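Local coordinates for flagellar hook-associated protein (Burkholderia pseudomallei, PDB 4UT1) that probably serves as a structural component of the bacterial flagellum, at the junction where the hook meets the filament, at residues 258-266 against 276-284; 371-382 against 405-416. All blocks are in the same frame, centred on the assembly; numbering follows the deposited sequence.

Contact 1: 258-266 against 276-284; sequences SELTIVSKG and TQYLPDVSL. With EDO (1,2-ethanediol), chain O.
Ser264 and Gln277 form an antiparallel hydrogen-bonded pair. Gln277 N gives a nearly straight bond to Ser264 O (2.9 Å, 177° at the hydrogen). Ser264 N returns one to Gln277 O at 3.0 Å. A third backbone bond, Leu279 N to Ile262 O at 3.2 Å, is more bent and continues the pairing past Tyr278. Val263 and Tyr278 make the non-hydrogen-bonded pair between these bonds, and Val263 CA adds a C-H...O contact to Gln277 O. This is a beta hairpin with a long connection between its strands. Strand 277-278 is the edge of a six-stranded antiparallel sheet. Strand 260-265 is next, and its other neighbour is strand 244-252.

The apolar contacts fall on both faces of the hairpin. Val263 runs alongside the Tyr278 side chain, with Val263 CG1 3.6 Å from Tyr278 CD1. On the face of Ser264, Ile262 CB meets Leu284 CD1 at 3.9 Å. Leu284 also rests on Leu289 and Leu293 of helix 287-322.

The polar side chains gather at Thr261. Its OG1 is anti to the backbone N (chi1 -175°), which brings Thr261 OG1 3.1 Å from Asp281 OD1. An ethanediol, probably from the crystallisation liquor, sits beside Thr261 and Leu279. The other carboxylate oxygen, Asp281 OD2, is in a salt bridge with Arg296. Asp281 opens the 3-10 segment 281-283. Ser283 N and OG both donate to Pro280 O, just before it.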
loop_
_atom_site.group_PDB
_atom_site.type_symbol
_atom_site.label_atom_id
_atom_site.label_comp_id
_atom_site.label_asym_id
_atom_site.label_seq_id
_atom_site.Cartn_x
_atom_site.Cartn_y
_atom_site.Cartn_z
ATOM N N SER A 258 15.521 1.223 -8.146
ATOM C CA SER A 258 15.604 2.386 -7.263
ATOM C C SER A 258 16.472 2.090 -6.033
ATOM O O SER A 258 16.828 2.995 -5.272
ATOM C CB SER A 258 14.192 2.833 -6.830
ATOM O OG SER A 258 13.672 2.004 -5.807
ATOM N N GLU A 259 16.819 0.821 -5.844
ATOM C CA GLU A 259 17.596 0.414 -4.686
ATOM C C GLU A 259 18.891 -0.268 -5.103
ATOM O O GLU A 259 18.887 -1.172 -5.938
ATOM C CB GLU A 259 16.789 -0.516 -3.791
ATOM C CG GLU A 259 15.514 0.165 -3.268
ATOM C CD GLU A 259 14.774 -0.640 -2.225
ATOM O OE1 GLU A 259 14.998 -1.872 -2.119
ATOM O OE2 GLU A 259 13.956 -0.021 -1.499
ATOM N N LEU A 260 19.995 0.178 -4.516
ATOM C CA LEU A 260 21.282 -0.454 -4.759
ATOM C C LEU A 260 21.459 -1.710 -3.933
ATOM O O LEU A 260 20.955 -1.814 -2.813
ATOM C CB LEU A 260 22.434 0.511 -4.448
ATOM C CG LEU A 260 22.439 1.835 -5.195
ATOM C CD1 LEU A 260 23.710 2.613 -4.849
ATOM C CD2 LEU A 260 22.313 1.618 -6.690
ATOM N N THR A 261 22.210 -2.659 -4.485
ATOM C CA THR A 261 22.517 -3.881 -3.774
ATOM C C THR A 261 24.035 -4.051 -3.821
ATOM O O THR A 261 24.722 -3.321 -4.537
ATOM C CB THR A 261 21.792 -5.096 -4.392
ATOM O OG1 THR A 261 22.037 -6.262 -3.596
ATOM C CG2 THR A 261 22.270 -5.346 -5.817
ATOM N N ILE A 262 24.559 -4.982 -3.033
ATOM C CA ILE A 262 25.999 -5.220 -2.996
ATOM C C ILE A 262 26.382 -6.398 -3.896
ATOM O O ILE A 262 25.685 -7.415 -3.945
ATOM C CB ILE A 262 26.473 -5.500 -1.564
ATOM C CG1 ILE A 262 25.876 -4.471 -0.595
ATOM C CG2 ILE A 262 27.987 -5.524 -1.497
ATOM C CD1 ILE A 262 26.230 -3.050 -0.928
ATOM N N VAL A 263 27.483 -6.254 -4.623
ATOM C CA VAL A 263 27.981 -7.337 -5.441
ATOM C C VAL A 263 29.468 -7.483 -5.214
ATOM O O VAL A 263 30.134 -6.557 -4.725
ATOM C CB VAL A 263 27.715 -7.107 -6.951
ATOM C CG1 VAL A 263 26.228 -6.912 -7.205
ATOM C CG2 VAL A 263 28.513 -5.912 -7.474
ATOM N N SER A 264 29.977 -8.657 -5.560
ATOM C CA SER A 264 31.420 -8.863 -5.615
ATOM C C SER A 264 31.861 -8.962 -7.070
ATOM O O SER A 264 31.179 -9.573 -7.891
ATOM C CB SER A 264 31.822 -10.111 -4.842
ATOM O OG SER A 264 31.258 -11.269 -5.426
ATOM N N LYS A 265 32.994 -8.341 -7.381
ATOM C CA LYS A 265 33.497 -8.292 -8.745
ATOM C C LYS A 265 34.735 -9.168 -8.906
ATOM O O LYS A 265 35.440 -9.078 -9.910
ATOM C CB LYS A 265 33.810 -6.848 -9.147
ATOM C CG LYS A 265 32.638 -5.888 -8.964
ATOM C CD LYS A 265 32.836 -4.594 -9.743
ATOM C CE LYS A 265 32.804 -4.842 -11.247
ATOM N NZ LYS A 265 31.499 -5.415 -11.698
ATOM N N GLY A 266 34.983 -10.028 -7.922
ATOM C CA GLY A 266 36.148 -10.900 -7.942
ATOM C C GLY A 266 37.331 -10.236 -7.257
ATOM O O GLY A 266 37.164 -9.266 -6.524
ATOM N N THR A 276 29.876 -10.718 -12.331
ATOM C CA THR A 276 29.455 -10.022 -11.127
ATOM C C THR A 276 28.568 -10.932 -10.295
ATOM O O THR A 276 27.627 -11.541 -10.815
ATOM C CB THR A 276 28.702 -8.745 -11.468
ATOM O OG1 THR A 276 27.560 -9.084 -12.258
ATOM C CG2 THR A 276 29.592 -7.811 -12.267
ATOM N N GLN A 277 28.895 -11.055 -9.015
ATOM C CA GLN A 277 28.156 -11.917 -8.109
ATOM C C GLN A 277 27.203 -11.105 -7.255
ATOM O O GLN A 277 27.628 -10.205 -6.530
ATOM C CB GLN A 277 29.102 -12.699 -7.202
ATOM C CG GLN A 277 29.873 -13.778 -7.907
ATOM C CD GLN A 277 28.999 -14.594 -8.845
ATOM O OE1 GLN A 277 29.231 -14.604 -10.051
ATOM N NE2 GLN A 277 27.983 -15.265 -8.301
ATOM N N TYR A 278 25.919 -11.425 -7.338
ATOM C CA TYR A 278 24.918 -10.736 -6.531
ATOM C C TYR A 278 24.824 -11.326 -5.135
ATOM O O TYR A 278 24.290 -12.419 -4.964
ATOM C CB TYR A 278 23.536 -10.823 -7.162
ATOM C CG TYR A 278 23.307 -10.009 -8.408
ATOM C CD1 TYR A 278 23.301 -8.622 -8.371
ATOM C CD2 TYR A 278 23.026 -10.637 -9.614
ATOM C CE1 TYR A 278 23.061 -7.879 -9.518
ATOM C CE2 TYR A 278 22.778 -9.912 -10.758
ATOM C CZ TYR A 278 22.799 -8.536 -10.709
ATOM O OH TYR A 278 22.553 -7.831 -11.866
ATOM N N LEU A 279 25.290 -10.591 -4.134
ATOM C CA LEU A 279 25.141 -11.024 -2.752
ATOM C C LEU A 279 23.755 -10.641 -2.213
ATOM O O LEU A 279 23.394 -9.461 -2.201
ATOM C CB LEU A 279 26.235 -10.408 -1.883
ATOM C CG LEU A 279 27.645 -10.384 -2.477
ATOM C CD1 LEU A 279 28.613 -9.739 -1.508
ATOM C CD2 LEU A 279 28.111 -11.787 -2.845
ATOM N N PRO A 280 22.973 -11.634 -1.765
ATOM C CA PRO A 280 21.615 -11.396 -1.254
ATOM C C PRO A 280 21.614 -10.442 -0.062
ATOM O O PRO A 280 22.436 -10.625 0.834
ATOM C CB PRO A 280 21.148 -12.789 -0.822
ATOM C CG PRO A 280 22.049 -13.747 -1.554
ATOM C CD PRO A 280 23.365 -13.053 -1.676
ATOM N N ASP A 281 20.720 -9.456 -0.050
ATOM C CA ASP A 281 20.647 -8.500 1.064
ATOM C C ASP A 281 20.616 -9.215 2.414
ATOM O O ASP A 281 21.295 -8.817 3.361
ATOM C CB ASP A 281 19.411 -7.598 0.938
ATOM C CG ASP A 281 19.526 -6.596 -0.194
ATOM O OD1 ASP A 281 20.511 -6.644 -0.956
ATOM O OD2 ASP A 281 18.612 -5.764 -0.334
ATOM N N VAL A 282 19.830 -10.282 2.486
ATOM C CA VAL A 282 19.625 -10.991 3.741
ATOM C C VAL A 282 20.904 -11.660 4.263
ATOM O O VAL A 282 21.026 -11.918 5.459
ATOM C CB VAL A 282 18.516 -12.050 3.592
ATOM C CG1 VAL A 282 18.943 -13.139 2.599
ATOM C CG2 VAL A 282 18.162 -12.647 4.943
ATOM N N SER A 283 21.857 -11.941 3.376
ATOM C CA SER A 283 23.096 -12.590 3.787
ATOM C C SER A 283 24.118 -11.571 4.307
ATOM O O SER A 283 25.090 -11.921 4.992
ATOM C CB SER A 283 23.704 -13.367 2.618
ATOM O OG SER A 283 24.192 -12.474 1.624
ATOM N N LEU A 284 23.891 -10.311 3.959
ATOM C CA LEU A 284 24.828 -9.228 4.260
ATOM C C LEU A 284 24.561 -8.616 5.624
ATOM O O LEU A 284 24.286 -7.428 5.742
ATOM C CB LEU A 284 24.740 -8.156 3.175
ATOM C CG LEU A 284 25.320 -8.583 1.824
ATOM C CD1 LEU A 284 24.504 -8.031 0.658
ATOM C CD2 LEU A 284 26.756 -8.127 1.731
HETATM C C1 EDO O . 20.743 -10.385 -4.894
HETATM O O1 EDO O . 20.035 -10.235 -6.128
HETATM C C2 EDO O . 20.706 -9.054 -4.157
HETATM O O2 EDO O . 22.037 -8.522 -4.076
#

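Contact 2: 371-382 against 405-416; sequences YALSYDGAKYTL and IGGLKLSLSSTP
Tyr380 reaches across from strand 380-382 to Leu412, Thr415 and Pro416. Its CB leaves the strand toward segment 405-416. CG is anti to the carbonyl carbon (chi1 -60°), and the ring extends to the end of strand 408-412. Tyr380 CD2 lies 3.9 Å from Leu412 CD1. One atom further, Tyr380 CE2 approaches Leu412 CD1 to 3.2 Å, a tight contact, and also touches Pro416 CD. CZ lies against both carbons. The phenol oxygen at the tip, Tyr380 OH, ends 3.3 Å from Pro416 CD. The O of a water in the plane of the ring, at its edge, is 2.6 Å from Tyr380 OH and hydrogen-bonds also to Thr415 OG1. It thus bridges the two segments, which share no direct hydrogen bond. One face of the Tyr380 ring carries Tyr375 CD1, 3.4 Å above its centre.

With CG anti to the backbone N (chi1 -178°), the Tyr375 ring lies between Pro416 CD and Gly377 N, one over each face and both toward the rim. Tyr375 OH is 3.4 Å from Thr415 CG2. In the turn beyond, Asp376 OD1 accepts from Ala378 N, an Asx turn, and from Lys379 N, which makes it an Asx motif.

Away from the tyrosines the contact is aliphatic. Both Leu373 methyls pack on Leu410 CD2, and Leu382 CB meets Ile405 CG2 at 3.8 Å. Leu408 CD1 touches both Tyr371 and Leu382. The type I' turn 405-408, with Gly406 and Gly407 at positive phi, links strand 402-405 to strand 408-412.

The contact is a buried layer between two antiparallel sheets. Strands 371-375 and 380-384 lie between strands 421-425 and 390-394. Facing them, strand 408-412 is the middle strand between 356-360 and 402-405.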
loop_
_atom_site.group_PDB
_atom_site.type_symbol
_atom_site.label_atom_id
_atom_site.label_comp_id
_atom_site.label_asym_id
_atom_site.label_seq_id
_atom_site.Cartn_x
_atom_site.Cartn_y
_atom_site.Cartn_z
ATOM N N TYR A 371 5.709 -7.165 -3.312
ATOM C CA TYR A 371 5.674 -8.577 -3.708
ATOM C C TYR A 371 6.608 -8.926 -4.848
ATOM O O TYR A 371 7.060 -8.065 -5.597
ATOM C CB TYR A 371 4.239 -8.986 -4.089
ATOM C CG TYR A 371 3.250 -8.515 -3.066
ATOM C CD1 TYR A 371 2.976 -9.268 -1.929
ATOM C CD2 TYR A 371 2.637 -7.276 -3.197
ATOM C CE1 TYR A 371 2.095 -8.798 -0.958
ATOM C CE2 TYR A 371 1.757 -6.802 -2.237
ATOM C CZ TYR A 371 1.492 -7.562 -1.119
ATOM O OH TYR A 371 0.617 -7.072 -0.172
ATOM N N ALA A 372 6.881 -10.222 -4.986
ATOM C CA ALA A 372 7.492 -10.720 -6.204
ATOM C C ALA A 372 6.576 -11.819 -6.730
ATOM O O ALA A 372 6.128 -12.655 -5.952
ATOM C CB ALA A 372 8.901 -11.245 -5.949
ATOM N N LEU A 373 6.261 -11.760 -8.023
ATOM C CA LEU A 373 5.588 -12.863 -8.723
ATOM C C LEU A 373 6.620 -13.686 -9.489
ATOM O O LEU A 373 7.297 -13.178 -10.399
ATOM C CB LEU A 373 4.530 -12.348 -9.694
ATOM C CG LEU A 373 3.691 -13.480 -10.302
ATOM C CD1 LEU A 373 2.583 -13.831 -9.352
ATOM C CD2 LEU A 373 3.159 -13.055 -11.649
ATOM N N SER A 374 6.737 -14.960 -9.129
ATOM C CA SER A 374 7.758 -15.809 -9.729
ATOM C C SER A 374 7.100 -16.985 -10.422
ATOM O O SER A 374 6.005 -17.396 -10.053
ATOM C CB SER A 374 8.757 -16.294 -8.677
ATOM O OG SER A 374 8.095 -16.980 -7.627
ATOM N N TYR A 375 7.780 -17.519 -11.424
ATOM C CA TYR A 375 7.223 -18.620 -12.198
ATOM C C TYR A 375 8.246 -19.734 -12.228
ATOM O O TYR A 375 9.389 -19.479 -12.542
ATOM C CB TYR A 375 6.870 -18.152 -13.612
ATOM C CG TYR A 375 6.235 -19.225 -14.461
ATOM C CD1 TYR A 375 4.934 -19.633 -14.230
ATOM C CD2 TYR A 375 6.944 -19.836 -15.490
ATOM C CE1 TYR A 375 4.345 -20.626 -15.002
ATOM C CE2 TYR A 375 6.360 -20.833 -16.275
ATOM C CZ TYR A 375 5.063 -21.220 -16.021
ATOM O OH TYR A 375 4.473 -22.203 -16.787
ATOM N N ASP A 376 7.846 -20.962 -11.899
ATOM C CA ASP A 376 8.812 -22.056 -11.827
ATOM C C ASP A 376 8.627 -23.079 -12.962
ATOM O O ASP A 376 9.178 -24.173 -12.907
ATOM C CB ASP A 376 8.731 -22.743 -10.451
ATOM C CG ASP A 376 7.448 -23.551 -10.256
ATOM O OD1 ASP A 376 6.576 -23.565 -11.148
ATOM O OD2 ASP A 376 7.307 -24.169 -9.180
ATOM N N GLY A 377 7.849 -22.707 -13.978
ATOM C CA GLY A 377 7.668 -23.526 -15.162
ATOM C C GLY A 377 6.363 -24.288 -15.121
ATOM O O GLY A 377 5.970 -24.919 -16.109
ATOM N N ALA A 378 5.698 -24.234 -13.970
ATOM C CA ALA A 378 4.400 -24.876 -13.800
ATOM C C ALA A 378 3.401 -23.952 -13.099
ATOM O O ALA A 378 2.224 -23.935 -13.455
ATOM C CB ALA A 378 4.548 -26.179 -13.027
ATOM N N LYS A 379 3.855 -23.182 -12.112
ATOM C CA LYS A 379 2.940 -22.295 -11.399
ATOM C C LYS A 379 3.579 -20.948 -11.108
ATOM O O LYS A 379 4.805 -20.785 -11.182
ATOM C CB LYS A 379 2.471 -22.919 -10.082
ATOM C CG LYS A 379 3.571 -23.033 -9.060
ATOM C CD LYS A 379 3.109 -23.590 -7.725
ATOM C CE LYS A 379 4.346 -23.967 -6.891
ATOM N NZ LYS A 379 4.043 -24.276 -5.464
ATOM N N TYR A 380 2.717 -19.996 -10.786
ATOM C CA TYR A 380 3.115 -18.671 -10.350
ATOM C C TYR A 380 3.012 -18.603 -8.848
ATOM O O TYR A 380 2.041 -19.076 -8.265
ATOM C CB TYR A 380 2.219 -17.603 -10.972
ATOM C CG TYR A 380 2.235 -17.569 -12.476
ATOM C CD1 TYR A 380 1.463 -18.464 -13.227
ATOM C CD2 TYR A 380 3.002 -16.648 -13.153
ATOM C CE1 TYR A 380 1.484 -18.436 -14.620
ATOM C CE2 TYR A 380 3.023 -16.600 -14.530
ATOM C CZ TYR A 380 2.258 -17.496 -15.265
ATOM O OH TYR A 380 2.288 -17.437 -16.646
ATOM N N THR A 381 3.989 -17.976 -8.210
ATOM C CA THR A 381 3.903 -17.766 -6.781
ATOM C C THR A 381 4.059 -16.279 -6.495
ATOM O O THR A 381 4.895 -15.634 -7.099
ATOM C CB THR A 381 4.982 -18.556 -6.036
ATOM O OG1 THR A 381 4.875 -19.947 -6.374
ATOM C CG2 THR A 381 4.846 -18.375 -4.534
ATOM N N LEU A 382 3.223 -15.755 -5.610
ATOM C CA LEU A 382 3.365 -14.392 -5.111
ATOM C C LEU A 382 3.976 -14.456 -3.729
ATOM O O LEU A 382 3.404 -15.054 -2.816
ATOM C CB LEU A 382 2.008 -13.674 -5.069
ATOM C CG LEU A 382 2.087 -12.160 -4.839
ATOM C CD1 LEU A 382 2.519 -11.465 -6.117
ATOM C CD2 LEU A 382 0.756 -11.604 -4.354
ATOM N N ILE A 405 -4.361 -13.139 -7.154
ATOM C CA ILE A 405 -3.743 -13.618 -5.925
ATOM C C ILE A 405 -3.696 -12.502 -4.902
ATOM O O ILE A 405 -3.227 -11.423 -5.216
ATOM C CB ILE A 405 -2.300 -14.106 -6.159
ATOM C CG1 ILE A 405 -2.263 -15.199 -7.232
ATOM C CG2 ILE A 405 -1.679 -14.585 -4.852
ATOM C CD1 ILE A 405 -0.852 -15.582 -7.660
ATOM N N GLY A 406 -4.175 -12.767 -3.692
ATOM C CA GLY A 406 -3.985 -11.863 -2.568
ATOM C C GLY A 406 -4.417 -10.418 -2.750
ATOM O O GLY A 406 -3.801 -9.500 -2.188
ATOM N N GLY A 407 -5.475 -10.206 -3.526
ATOM C CA GLY A 407 -6.035 -8.872 -3.696
ATOM C C GLY A 407 -5.603 -8.202 -4.985
ATOM O O GLY A 407 -6.018 -7.079 -5.283
ATOM N N LEU A 408 -4.756 -8.895 -5.743
ATOM C CA LEU A 408 -4.204 -8.367 -6.985
ATOM C C LEU A 408 -4.658 -9.129 -8.219
ATOM O O LEU A 408 -4.719 -10.358 -8.212
ATOM C CB LEU A 408 -2.678 -8.401 -6.945
ATOM C CG LEU A 408 -2.012 -7.616 -5.826
ATOM C CD1 LEU A 408 -0.504 -7.849 -5.881
ATOM C CD2 LEU A 408 -2.364 -6.130 -5.975
ATOM N N LYS A 409 -4.931 -8.389 -9.287
ATOM C CA LYS A 409 -5.159 -8.978 -10.597
ATOM C C LYS A 409 -3.857 -8.887 -11.378
ATOM O O LYS A 409 -3.338 -7.796 -11.613
ATOM C CB LYS A 409 -6.296 -8.271 -11.339
ATOM C CG LYS A 409 -7.673 -8.442 -10.676
ATOM C CD LYS A 409 -8.761 -7.658 -11.415
ATOM C CE LYS A 409 -10.109 -7.740 -10.697
ATOM N NZ LYS A 409 -11.069 -6.711 -11.199
ATOM N N LEU A 410 -3.330 -10.040 -11.771
ATOM C CA LEU A 410 -2.024 -10.086 -12.416
ATOM C C LEU A 410 -2.165 -10.584 -13.847
ATOM O O LEU A 410 -2.695 -11.675 -14.092
ATOM C CB LEU A 410 -1.068 -10.969 -11.614
ATOM C CG LEU A 410 -0.826 -10.532 -10.168
ATOM C CD1 LEU A 410 -1.262 -11.604 -9.185
ATOM C CD2 LEU A 410 0.645 -10.173 -9.963
ATOM N N SER A 411 -1.707 -9.771 -14.789
ATOM C CA SER A 411 -1.830 -10.105 -16.198
ATOM C C SER A 411 -0.491 -10.084 -16.927
ATOM O O SER A 411 0.219 -9.084 -16.919
ATOM C CB SER A 411 -2.817 -9.150 -16.862
ATOM O OG SER A 411 -4.098 -9.392 -16.325
ATOM N N LEU A 412 -0.163 -11.205 -17.561
ATOM C CA LEU A 412 1.093 -11.352 -18.284
ATOM C C LEU A 412 0.860 -11.398 -19.786
ATOM O O LEU A 412 -0.160 -11.896 -20.240
ATOM C CB LEU A 412 1.817 -12.611 -17.825
ATOM C CG LEU A 412 2.267 -12.573 -16.363
ATOM C CD1 LEU A 412 1.808 -13.823 -15.642
ATOM C CD2 LEU A 412 3.785 -12.413 -16.271
ATOM N N SER A 413 1.804 -10.873 -20.557
ATOM C CA SER A 413 1.672 -10.857 -22.012
ATOM C C SER A 413 1.931 -12.243 -22.614
ATOM O O SER A 413 1.548 -12.529 -23.745
ATOM C CB SER A 413 2.629 -9.837 -22.617
ATOM O OG SER A 413 3.967 -10.217 -22.378
ATOM N N SER A 414 2.600 -13.088 -21.840
ATOM C CA SER A 414 2.833 -14.481 -22.199
ATOM C C SER A 414 3.327 -15.207 -20.957
ATOM O O SER A 414 3.539 -14.586 -19.911
ATOM C CB SER A 414 3.840 -14.605 -23.347
ATOM O OG SER A 414 5.093 -14.022 -23.018
ATOM N N THR A 415 3.491 -16.518 -21.068
ATOM C CA THR A 415 4.057 -17.318 -19.990
ATOM C C THR A 415 5.566 -17.067 -19.911
ATOM O O THR A 415 6.265 -17.149 -20.923
ATOM C CB THR A 415 3.772 -18.819 -20.204
ATOM O OG1 THR A 415 2.366 -19.007 -20.414
ATOM C CG2 THR A 415 4.216 -19.642 -19.000
ATOM N N PRO A 416 6.069 -16.740 -18.707
ATOM C CA PRO A 416 7.497 -16.444 -18.540
ATOM C C PRO A 416 8.328 -17.718 -18.603
ATOM O O PRO A 416 7.754 -18.794 -18.733
ATOM C CB PRO A 416 7.570 -15.808 -17.141
ATOM C CG PRO A 416 6.163 -15.482 -16.769
ATOM C CD PRO A 416 5.323 -16.519 -17.459
HETATM O O HOH W 1 0.941 -19.280 -17.899
#

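In the fold
The contacts come in series: contact 1 closes at residue 284, before contact 2 opens at 371. Helix 287-322 and the strands from 337 to 360 come between them in sequence. Their centres are about 25 Å apart, and their nearest atoms about 11 Å, so they do not touch. They share no sheet. Contact 1 belongs to a six-stranded antiparallel sheet beside helices 134-193 and 287-322, in the FlgK helical domain family region. Contact 2 joins two other antiparallel sheets face to face, in the D2-like domain. One contact extends a sheet at its edge; the other fills the space between two facing sheets. Together they are consistent with a long helical body carrying separate beta parts.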